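Long-range contacts in diaminopimelate decarboxylase (Psychromonas ingrahamii, PDB 4XG1), which probably decarboxylates meso-diaminopimelate to L-lysine with pyridoxal 5'-phosphate as cofactor, completing the diaminopimelate route of lysine biosynthesis: residues I147-I151 / A179-Y183; I194-H200 / I232-G238. All coordinates share one frame; numbering follows the deposited sequence.

Contact 1 of 2, residues I147-I151 / A179-Y183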
ATOM      1  N   ILE B 147     -24.449  20.205  -0.430  1.00 29.69           N
ATOM      2  CA  ILE B 147     -23.941  19.295  -1.463  1.00 29.07           C
ATOM      3  C   ILE B 147     -23.545  19.969  -2.760  1.00 28.03           C
ATOM      4  O   ILE B 147     -24.173  20.951  -3.162  1.00 34.61           O
ATOM      5  CB  ILE B 147     -24.929  18.184  -1.780  1.00 30.42           C
ATOM      6  CG1 ILE B 147     -26.138  18.727  -2.539  1.00 34.62           C
ATOM      7  CG2 ILE B 147     -25.376  17.448  -0.540  1.00 31.01           C
ATOM      8  CD1 ILE B 147     -26.097  18.394  -4.017  1.00 36.31           C
ATOM      9  N   SER B 148     -22.454  19.496  -3.356  1.00 24.06           N
ATOM     10  CA  SER B 148     -22.164  19.713  -4.754  1.00 22.09           C
ATOM     11  C   SER B 148     -22.267  18.383  -5.449  1.00 22.43           C
ATOM     12  O   SER B 148     -22.326  17.328  -4.817  1.00 21.32           O
ATOM     13  CB  SER B 148     -20.784  20.254  -5.006  1.00 21.75           C
ATOM     14  OG  SER B 148     -20.453  21.282  -4.107  1.00 26.89           O
ATOM     15  N   ILE B 149     -22.282  18.434  -6.771  1.00 21.80           N
ATOM     16  CA  ILE B 149     -22.180  17.242  -7.552  1.00 20.30           C
ATOM     17  C   ILE B 149     -20.842  17.302  -8.202  1.00 18.56           C
ATOM     18  O   ILE B 149     -20.438  18.343  -8.714  1.00 19.37           O
ATOM     19  CB  ILE B 149     -23.242  17.160  -8.637  1.00 21.96           C
ATOM     20  CG1 ILE B 149     -24.651  17.418  -8.061  1.00 21.95           C
ATOM     21  CG2 ILE B 149     -23.205  15.788  -9.332  1.00 21.52           C
ATOM     22  CD1 ILE B 149     -25.204  16.270  -7.267  1.00 20.54           C
ATOM     23  N   ARG B 150     -20.129  16.188  -8.146  1.00 17.85           N
ATOM     24  CA  ARG B 150     -18.894  16.043  -8.912  1.00 17.65           C
ATOM     25  C   ARG B 150     -19.267  15.743 -10.383  1.00 17.50           C
ATOM     26  O   ARG B 150     -19.882  14.702 -10.696  1.00 18.02           O
ATOM     27  CB  ARG B 150     -18.014  14.928  -8.366  1.00 17.00           C
ATOM     28  CG  ARG B 150     -16.643  14.884  -9.028  1.00 17.09           C
ATOM     29  CD  ARG B 150     -15.814  13.715  -8.512  1.00 16.59           C
ATOM     30  NE  ARG B 150     -14.547  13.640  -9.194  1.00 16.53           N
ATOM     31  CZ  ARG B 150     -13.561  12.833  -8.862  1.00 15.75           C
ATOM     32  NH1 ARG B 150     -13.657  12.047  -7.819  1.00 15.70           N
ATOM     33  NH2 ARG B 150     -12.461  12.836  -9.587  1.00 16.80           N
ATOM     34  N   ILE B 151     -18.871  16.663 -11.250  1.00 15.39           N
ATOM     35  CA  ILE B 151     -19.235  16.644 -12.617  1.00 15.23           C
ATOM     36  C   ILE B 151     -18.025  16.350 -13.459  1.00 14.71           C
ATOM     37  O   ILE B 151     -16.917  16.786 -13.167  1.00 14.85           O
ATOM     38  CB  ILE B 151     -19.765  18.029 -13.054  1.00 16.20           C
ATOM     39  CG1 ILE B 151     -21.046  18.357 -12.319  1.00 15.76           C
ATOM     40  CG2 ILE B 151     -19.986  18.097 -14.568  1.00 17.02           C
ATOM     41  CD1 ILE B 151     -22.115  17.305 -12.485  1.00 15.97           C
ATOM     42  N   ALA B 179     -26.014  16.263 -15.859  1.00 20.80           N
ATOM     43  CA  ALA B 179     -25.845  17.149 -14.716  1.00 23.80           C
ATOM     44  C   ALA B 179     -27.189  17.677 -14.220  1.00 26.43           C
ATOM     45  O   ALA B 179     -27.588  17.432 -13.076  1.00 27.22           O
ATOM     46  CB  ALA B 179     -24.904  18.301 -15.060  1.00 23.80           C
ATOM     47  N   LEU B 180     -27.911  18.340 -15.117  1.00 30.14           N
ATOM     48  CA  LEU B 180     -29.179  19.005 -14.774  1.00 30.69           C
ATOM     49  C   LEU B 180     -30.157  18.012 -14.201  1.00 30.37           C
ATOM     50  O   LEU B 180     -30.814  18.276 -13.212  1.00 33.86           O
ATOM     51  CB  LEU B 180     -29.776  19.654 -16.013  1.00 31.67           C
ATOM     52  CG  LEU B 180     -28.865  20.694 -16.681  1.00 33.06           C
ATOM     53  CD1 LEU B 180     -29.224  20.951 -18.153  1.00 33.53           C
ATOM     54  CD2 LEU B 180     -28.888  21.974 -15.879  1.00 32.41           C
ATOM     55  N   ASP B 181     -30.201  16.835 -14.784  1.00 31.53           N
ATOM     56  CA  ASP B 181     -31.117  15.842 -14.312  1.00 34.11           C
ATOM     57  C   ASP B 181     -30.864  15.505 -12.855  1.00 35.81           C
ATOM     58  O   ASP B 181     -31.815  15.323 -12.098  1.00 40.57           O
ATOM     59  CB  ASP B 181     -31.058  14.598 -15.190  1.00 36.88           C
ATOM     60  CG  ASP B 181     -31.402  14.904 -16.630  1.00 40.22           C
ATOM     61  OD1 ASP B 181     -30.674  15.723 -17.251  1.00 39.07           O
ATOM     62  OD2 ASP B 181     -32.395  14.333 -17.116  1.00 41.76           O
ATOM     63  N   VAL B 182     -29.602  15.373 -12.451  1.00 33.95           N
ATOM     64  CA  VAL B 182     -29.335  14.940 -11.082  1.00 33.16           C
ATOM     65  C   VAL B 182     -29.386  16.152 -10.161  1.00 31.06           C
ATOM     66  O   VAL B 182     -29.790  16.033  -9.011  1.00 28.22           O
ATOM     67  CB  VAL B 182     -28.014  14.123 -10.889  1.00 33.69           C
ATOM     68  CG1 VAL B 182     -27.996  12.855 -11.737  1.00 33.31           C
ATOM     69  CG2 VAL B 182     -26.792  14.965 -11.173  1.00 34.61           C
ATOM     70  N   TYR B 183     -28.944  17.295 -10.658  1.00 29.34           N
ATOM     71  CA  TYR B 183     -29.059  18.503  -9.887  1.00 31.11           C
ATOM     72  C   TYR B 183     -30.512  18.741  -9.560  1.00 37.59           C
ATOM     73  O   TYR B 183     -30.838  19.296  -8.516  1.00 36.72           O
ATOM     74  CB  TYR B 183     -28.468  19.687 -10.620  1.00 29.55           C
ATOM     75  CG  TYR B 183     -27.116  20.010 -10.092  1.00 30.80           C
ATOM     76  CD1 TYR B 183     -26.969  20.686  -8.899  1.00 31.50           C
ATOM     77  CD2 TYR B 183     -25.953  19.617 -10.769  1.00 32.79           C
ATOM     78  CE1 TYR B 183     -25.706  21.004  -8.405  1.00 33.47           C
ATOM     79  CE2 TYR B 183     -24.690  19.919 -10.268  1.00 30.88           C
ATOM     80  CZ  TYR B 183     -24.573  20.606  -9.086  1.00 31.00           C
ATOM     81  OH  TYR B 183     -23.339  20.945  -8.595  1.00 32.57           O
TER
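Strand 147-151 and the first turn of helix 179-188 run nearly antiparallel, their short axes 156° apart and 10.0 Å from each other at closest approach, with Ile149 across from Tyr183 and Ile151 across from Ala179. Ile149 carries the contact with both of its branches. Its CG1 sits over one face of the Tyr183 ring, 3.5 Å from the ring centroid and displaced toward the rim, in a CH-pi contact; chi1 of -50° sets this branch beside the backbone N. The other branch, CG2, meets Val182 CG2 at 4.1 Å. Such a strand-on-helix layer is what a TIM barrel repeats around its circumference: a parallel strand inside, a helix laid against its outer face. Two residues further along the strand, Ile151 takes over, its CD1 packing on Ala179 CB at 3.9 Å and lying at the edge of the Tyr183 ring. Leu218, Leu221 and Leu225 of helix 209-227 adjoin these apolar groups, touching Ile151, Ala179 and Tyr183 respectively. At the far end of the ring, Tyr183 OH has Gly196 O as its main partner but is modelled too close to it and to Val197 CG2, which leaves its 3.3 Å bond from Ile149 N doubtful.

Contact 2 of 2, residues I194-H200 / I232-G238. With LLP ((2S)-2-amino-6-[[3-hydroxy-2-methyl-5-(phosphonooxymethyl)pyridin-4-yl]methylideneamino]hexanoic acid), chain T; SCN (thiocyanate ion), chain M.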
ATOM      1  N   ILE B 194     -28.435  22.316  -2.178  1.00 33.52           N
ATOM      2  CA  ILE B 194     -27.445  22.543  -3.202  1.00 31.95           C
ATOM      3  C   ILE B 194     -26.614  23.781  -2.907  1.00 33.89           C
ATOM      4  O   ILE B 194     -27.140  24.889  -2.840  1.00 34.90           O
ATOM      5  CB  ILE B 194     -28.126  22.669  -4.564  1.00 30.66           C
ATOM      6  CG1 ILE B 194     -28.805  21.338  -4.919  1.00 33.09           C
ATOM      7  CG2 ILE B 194     -27.116  23.063  -5.623  1.00 29.51           C
ATOM      8  CD1 ILE B 194     -29.891  21.410  -5.987  1.00 35.73           C
ATOM      9  N   LYS B 195     -25.307  23.597  -2.750  1.00 34.99           N
ATOM     10  CA  LYS B 195     -24.402  24.726  -2.530  1.00 35.94           C
ATOM     11  C   LYS B 195     -23.424  24.957  -3.631  1.00 31.57           C
ATOM     12  O   LYS B 195     -22.933  26.092  -3.787  1.00 32.11           O
ATOM     13  CB  LYS B 195     -23.602  24.533  -1.241  1.00 43.46           C
ATOM     14  CG  LYS B 195     -24.483  24.283  -0.023  1.00 49.35           C
ATOM     15  CD  LYS B 195     -25.323  25.504   0.339  1.00 49.21           C
ATOM     16  CE  LYS B 195     -24.551  26.443   1.237  1.00 53.31           C
ATOM     17  NZ  LYS B 195     -25.375  27.650   1.522  1.00 56.92           N
ATOM     18  N   GLY B 196     -23.106  23.914  -4.403  1.00 26.82           N
ATOM     19  CA  GLY B 196     -21.989  24.052  -5.321  1.00 24.12           C
ATOM     20  C   GLY B 196     -21.924  23.116  -6.482  1.00 22.98           C
ATOM     21  O   GLY B 196     -22.771  22.245  -6.672  1.00 19.80           O
ATOM     22  N   VAL B 197     -20.891  23.346  -7.283  1.00 24.26           N
ATOM     23  CA  VAL B 197     -20.501  22.438  -8.348  1.00 23.99           C
ATOM     24  C   VAL B 197     -19.053  22.036  -8.134  1.00 21.96           C
ATOM     25  O   VAL B 197     -18.185  22.875  -7.828  1.00 22.51           O
ATOM     26  CB  VAL B 197     -20.688  23.121  -9.707  1.00 26.09           C
ATOM     27  CG1 VAL B 197     -19.910  22.410 -10.820  1.00 26.64           C
ATOM     28  CG2 VAL B 197     -22.167  23.127 -10.043  1.00 27.31           C
ATOM     29  N   ASP B 198     -18.775  20.761  -8.366  1.00 21.26           N
ATOM     30  CA  ASP B 198     -17.444  20.203  -8.109  1.00 21.18           C
ATOM     31  C   ASP B 198     -16.902  19.388  -9.284  1.00 20.50           C
ATOM     32  O   ASP B 198     -17.656  18.783 -10.049  1.00 18.72           O
ATOM     33  CB  ASP B 198     -17.542  19.311  -6.859  1.00 21.64           C
ATOM     34  CG  ASP B 198     -16.311  18.465  -6.637  1.00 22.93           C
ATOM     35  OD1 ASP B 198     -15.219  19.037  -6.349  1.00 22.11           O
ATOM     36  OD2 ASP B 198     -16.460  17.230  -6.769  1.00 22.17           O
ATOM     37  N   CYS B 199     -15.583  19.405  -9.438  1.00 19.78           N
ATOM     38  CA  CYS B 199     -14.939  18.466 -10.305  1.00 18.69           C
ATOM     39  C   CYS B 199     -13.493  18.163  -9.913  1.00 17.39           C
ATOM     40  O   CYS B 199     -12.834  18.953  -9.204  1.00 18.00           O
ATOM     41  CB  CYS B 199     -14.960  18.960 -11.737  1.00 19.08           C
ATOM     42  SG  CYS B 199     -13.725  20.259 -11.991  1.00 22.51           S
ATOM     43  N   HIS B 200     -13.009  17.014 -10.385  1.00 15.14           N
ATOM     44  CA  HIS B 200     -11.609  16.711 -10.266  1.00 15.07           C
ATOM     45  C   HIS B 200     -11.200  15.913 -11.518  1.00 13.52           C
ATOM     46  O   HIS B 200     -11.738  14.863 -11.740  1.00 13.69           O
ATOM     47  CB  HIS B 200     -11.334  15.949  -8.954  1.00 15.13           C
ATOM     48  CG  HIS B 200      -9.919  15.502  -8.809  1.00 15.60           C
ATOM     49  ND1 HIS B 200      -8.932  16.325  -8.320  1.00 16.27           N
ATOM     50  CD2 HIS B 200      -9.311  14.337  -9.123  1.00 16.53           C
ATOM     51  CE1 HIS B 200      -7.770  15.702  -8.355  1.00 16.65           C
ATOM     52  NE2 HIS B 200      -7.975  14.480  -8.814  1.00 17.70           N
ATOM     53  N   ILE B 232     -26.014  28.625  -7.188  1.00 34.67           N
ATOM     54  CA  ILE B 232     -24.749  27.972  -6.938  1.00 34.14           C
ATOM     55  C   ILE B 232     -23.758  28.859  -6.221  1.00 36.63           C
ATOM     56  O   ILE B 232     -23.240  29.766  -6.769  1.00 39.33           O
ATOM     57  CB  ILE B 232     -24.147  27.409  -8.240  1.00 33.16           C
ATOM     58  CG1 ILE B 232     -24.989  26.272  -8.758  1.00 30.45           C
ATOM     59  CG2 ILE B 232     -22.727  26.918  -8.043  1.00 33.18           C
ATOM     60  CD1 ILE B 232     -25.129  25.172  -7.780  1.00 31.82           C
ATOM     61  N   SER B 233     -23.456  28.540  -4.978  1.00 38.82           N
ATOM     62  CA  SER B 233     -22.663  29.438  -4.108  1.00 36.58           C
ATOM     63  C   SER B 233     -21.158  29.308  -4.323  1.00 34.21           C
ATOM     64  O   SER B 233     -20.399  30.282  -4.118  1.00 32.89           O
ATOM     65  CB  SER B 233     -22.975  29.168  -2.640  1.00 35.88           C
ATOM     66  OG  SER B 233     -24.345  28.834  -2.481  1.00 35.78           O
ATOM     67  N   HIS B 234     -20.715  28.101  -4.705  1.00 32.49           N
ATOM     68  CA  HIS B 234     -19.272  27.863  -4.979  1.00 28.62           C
ATOM     69  C   HIS B 234     -19.018  26.835  -6.080  1.00 25.71           C
ATOM     70  O   HIS B 234     -19.869  25.992  -6.396  1.00 20.87           O
ATOM     71  CB  HIS B 234     -18.528  27.447  -3.698  1.00 27.58           C
ATOM     72  CG  HIS B 234     -18.956  26.120  -3.152  1.00 29.81           C
ATOM     73  ND1 HIS B 234     -18.468  24.921  -3.635  1.00 29.87           N
ATOM     74  CD2 HIS B 234     -19.840  25.799  -2.169  1.00 32.09           C
ATOM     75  CE1 HIS B 234     -19.050  23.921  -2.996  1.00 31.42           C
ATOM     76  NE2 HIS B 234     -19.875  24.426  -2.091  1.00 32.76           N
ATOM     77  N   LEU B 235     -17.827  26.956  -6.648  1.00 25.00           N
ATOM     78  CA  LEU B 235     -17.332  26.052  -7.661  1.00 24.77           C
ATOM     79  C   LEU B 235     -16.003  25.475  -7.211  1.00 23.05           C
ATOM     80  O   LEU B 235     -15.031  26.221  -6.981  1.00 22.98           O
ATOM     81  CB  LEU B 235     -17.095  26.809  -8.957  1.00 26.52           C
ATOM     82  CG  LEU B 235     -16.471  25.988 -10.093  1.00 29.42           C
ATOM     83  CD1 LEU B 235     -17.440  24.939 -10.602  1.00 29.88           C
ATOM     84  CD2 LEU B 235     -16.047  26.933 -11.198  1.00 29.54           C
ATOM     85  N   ASP B 236     -15.974  24.151  -7.081  1.00 21.41           N
ATOM     86  CA  ASP B 236     -14.798  23.428  -6.599  1.00 19.32           C
ATOM     87  C   ASP B 236     -14.076  22.786  -7.798  1.00 17.86           C
ATOM     88  O   ASP B 236     -14.611  21.920  -8.484  1.00 16.72           O
ATOM     89  CB  ASP B 236     -15.271  22.361  -5.592  1.00 19.07           C
ATOM     90  CG  ASP B 236     -14.106  21.633  -4.895  1.00 19.76           C
ATOM     91  OD1 ASP B 236     -13.028  21.426  -5.490  1.00 18.23           O
ATOM     92  OD2 ASP B 236     -14.321  21.169  -3.767  1.00 21.03           O
ATOM     93  N   LEU B 237     -12.864  23.220  -8.039  1.00 16.68           N
ATOM     94  CA  LEU B 237     -12.089  22.754  -9.174  1.00 15.78           C
ATOM     95  C   LEU B 237     -11.105  21.601  -8.908  1.00 14.80           C
ATOM     96  O   LEU B 237     -10.261  21.283  -9.741  1.00 13.78           O
ATOM     97  CB  LEU B 237     -11.322  23.942  -9.744  1.00 16.41           C
ATOM     98  CG  LEU B 237     -12.262  24.994 -10.302  1.00 17.65           C
ATOM     99  CD1 LEU B 237     -11.478  26.234 -10.709  1.00 18.43           C
ATOM    100  CD2 LEU B 237     -13.057  24.437 -11.487  1.00 18.14           C
ATOM    101  N   GLY B 238     -11.229  20.964  -7.752  1.00 14.62           N
ATOM    102  CA  GLY B 238     -10.423  19.820  -7.405  1.00 13.40           C
ATOM    103  C   GLY B 238      -8.967  20.171  -7.320  1.00 13.16           C
ATOM    104  O   GLY B 238      -8.609  21.344  -7.113  1.00 13.15           O
TER
HETATM  105  N1  LLP T 508      -9.492  16.005  -4.956  1.00  9.41           N
HETATM  106  C2  LLP T 508      -9.953  14.789  -5.268  1.00  9.06           C
HETATM  107  C2' LLP T 508     -11.442  14.561  -5.333  1.00  9.02           C
HETATM  108  C3  LLP T 508      -8.970  13.716  -5.509  1.00  9.09           C
HETATM  109  O3  LLP T 508      -9.384  12.476  -5.857  1.00  9.55           O
HETATM  110  C4  LLP T 508      -7.537  14.020  -5.425  1.00  8.87           C
HETATM  111  C4' LLP T 508      -6.464  13.010  -5.687  1.00  9.12           C
HETATM  112  C5  LLP T 508      -7.155  15.403  -5.074  1.00  8.42           C
HETATM  113  C6  LLP T 508      -8.172  16.317  -4.840  1.00  9.07           C
HETATM  114  C5' LLP T 508      -5.723  15.840  -4.933  1.00  7.86           C
HETATM  115  OP4 LLP T 508      -4.997  15.688  -6.088  1.00  7.19           O
HETATM  116  P   LLP T 508      -3.470  16.149  -6.241  1.00  7.64           P
HETATM  117  OP1 LLP T 508      -2.792  15.587  -5.000  1.00  7.01           O
HETATM  118  OP2 LLP T 508      -2.981  15.665  -7.626  1.00  6.90           O
HETATM  119  OP3 LLP T 508      -3.455  17.681  -6.411  1.00  7.61           O
HETATM  120  N   LLP T 508      -1.559   7.817  -5.274  1.00  8.90           N
HETATM  121  CA  LLP T 508      -1.355   8.656  -6.525  1.00  9.03           C
HETATM  122  CB  LLP T 508      -2.077   9.994  -6.416  1.00  9.14           C
HETATM  123  CG  LLP T 508      -3.453  10.070  -7.048  1.00  9.21           C
HETATM  124  CD  LLP T 508      -4.481  10.684  -6.124  1.00  9.07           C
HETATM  125  CE  LLP T 508      -5.796  10.938  -6.883  1.00  9.33           C
HETATM  126  NZ  LLP T 508      -6.855  11.714  -6.206  1.00  9.17           N
HETATM  127  C   LLP T 508       0.116   8.964  -6.665  1.00  8.89           C
HETATM  128  O   LLP T 508       0.920   8.646  -5.806  1.00  8.30           O
HETATM  129  OXT LLP T 508       0.570   9.558  -7.629  1.00  9.16           O
HETATM  130  S   SCN M 501      -9.381  11.198 -10.805  1.00 41.09           S
HETATM  131  C   SCN M 501      -8.002  11.321 -10.165  1.00 29.36           C
HETATM  132  N   SCN M 501      -6.943  11.494  -9.729  1.00 21.76           N
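Gly238 CA meets the edge of the His200 ring, 3.9 Å from ND1, where two neighbouring parallel strands of the TIM barrel end and their loops enter the cofactor pocket. One face of that imidazole lies over the pyridoxal ring of LLP, with His200 CE1 3.4 Å from LLP C5. Its chi1 of 175°, with CG anti to the backbone N, carries the ring out over the cofactor. The amide of Gly239 holds His200 ND1, while NE2 makes a weak hydrogen bond to the nitrogen of a thiocyanate ion, probably a guest from the crystallisation liquor.

Behind this first shell, a parallel ladder fixes the register: Val197 N bonds to His234 O, Cys199 N to Asp236 O, and Asp236 N to Val197 O, the last at 2.7 Å and almost straight (175°). Lys195 O receives both His234 N and Ser233 N. Val197 and Leu235 lie side by side on the outward face, CG1 to CD1 3.5 Å, and both pack on Leu218 of helix 209-227, which links the strands as a beta-alpha-beta crossover.

The opposite face carries His234, folded back so that Gly196 CA stands over its ring, 3.9 Å from the centroid in a CH-pi contact. Beside it, Asp198 and Asp236 point the same way, their carboxylate planes turned 76° apart and Asp198 OD1 only 3.4 Å from Asp236 OD1. Glu274 brings a third carboxylate close to Asp236 OD2, and Asn124 gives that same oxygen a weak hydrogen bond. The other oxygen closes an Asx turn: Asp236 OD1 accepts Gly238 N at 2.9 Å.

In the fold
Contacts 1 and 2 follow one another along the chain: contact 1 closes at residue 183, and contact 2 opens at 194 on strand 192-198, the element after helix 179-188. Their centres are 9 Å apart. Strands 145-152, 192-198 and 234-236 are consecutive neighbours in the parallel sheet, and Ile151 N is probably hydrogen-bonded to Asp198 O (2.7 Å) across the seam. Contact 1 joins sheet to outer helix, whereas contact 2 joins strand to strand and runs on to the pocket. Helix 209-227 touches both. Together they lead from an outer helix, through neighbouring strands, to the loop that carries His200 at the pyridoxal ring.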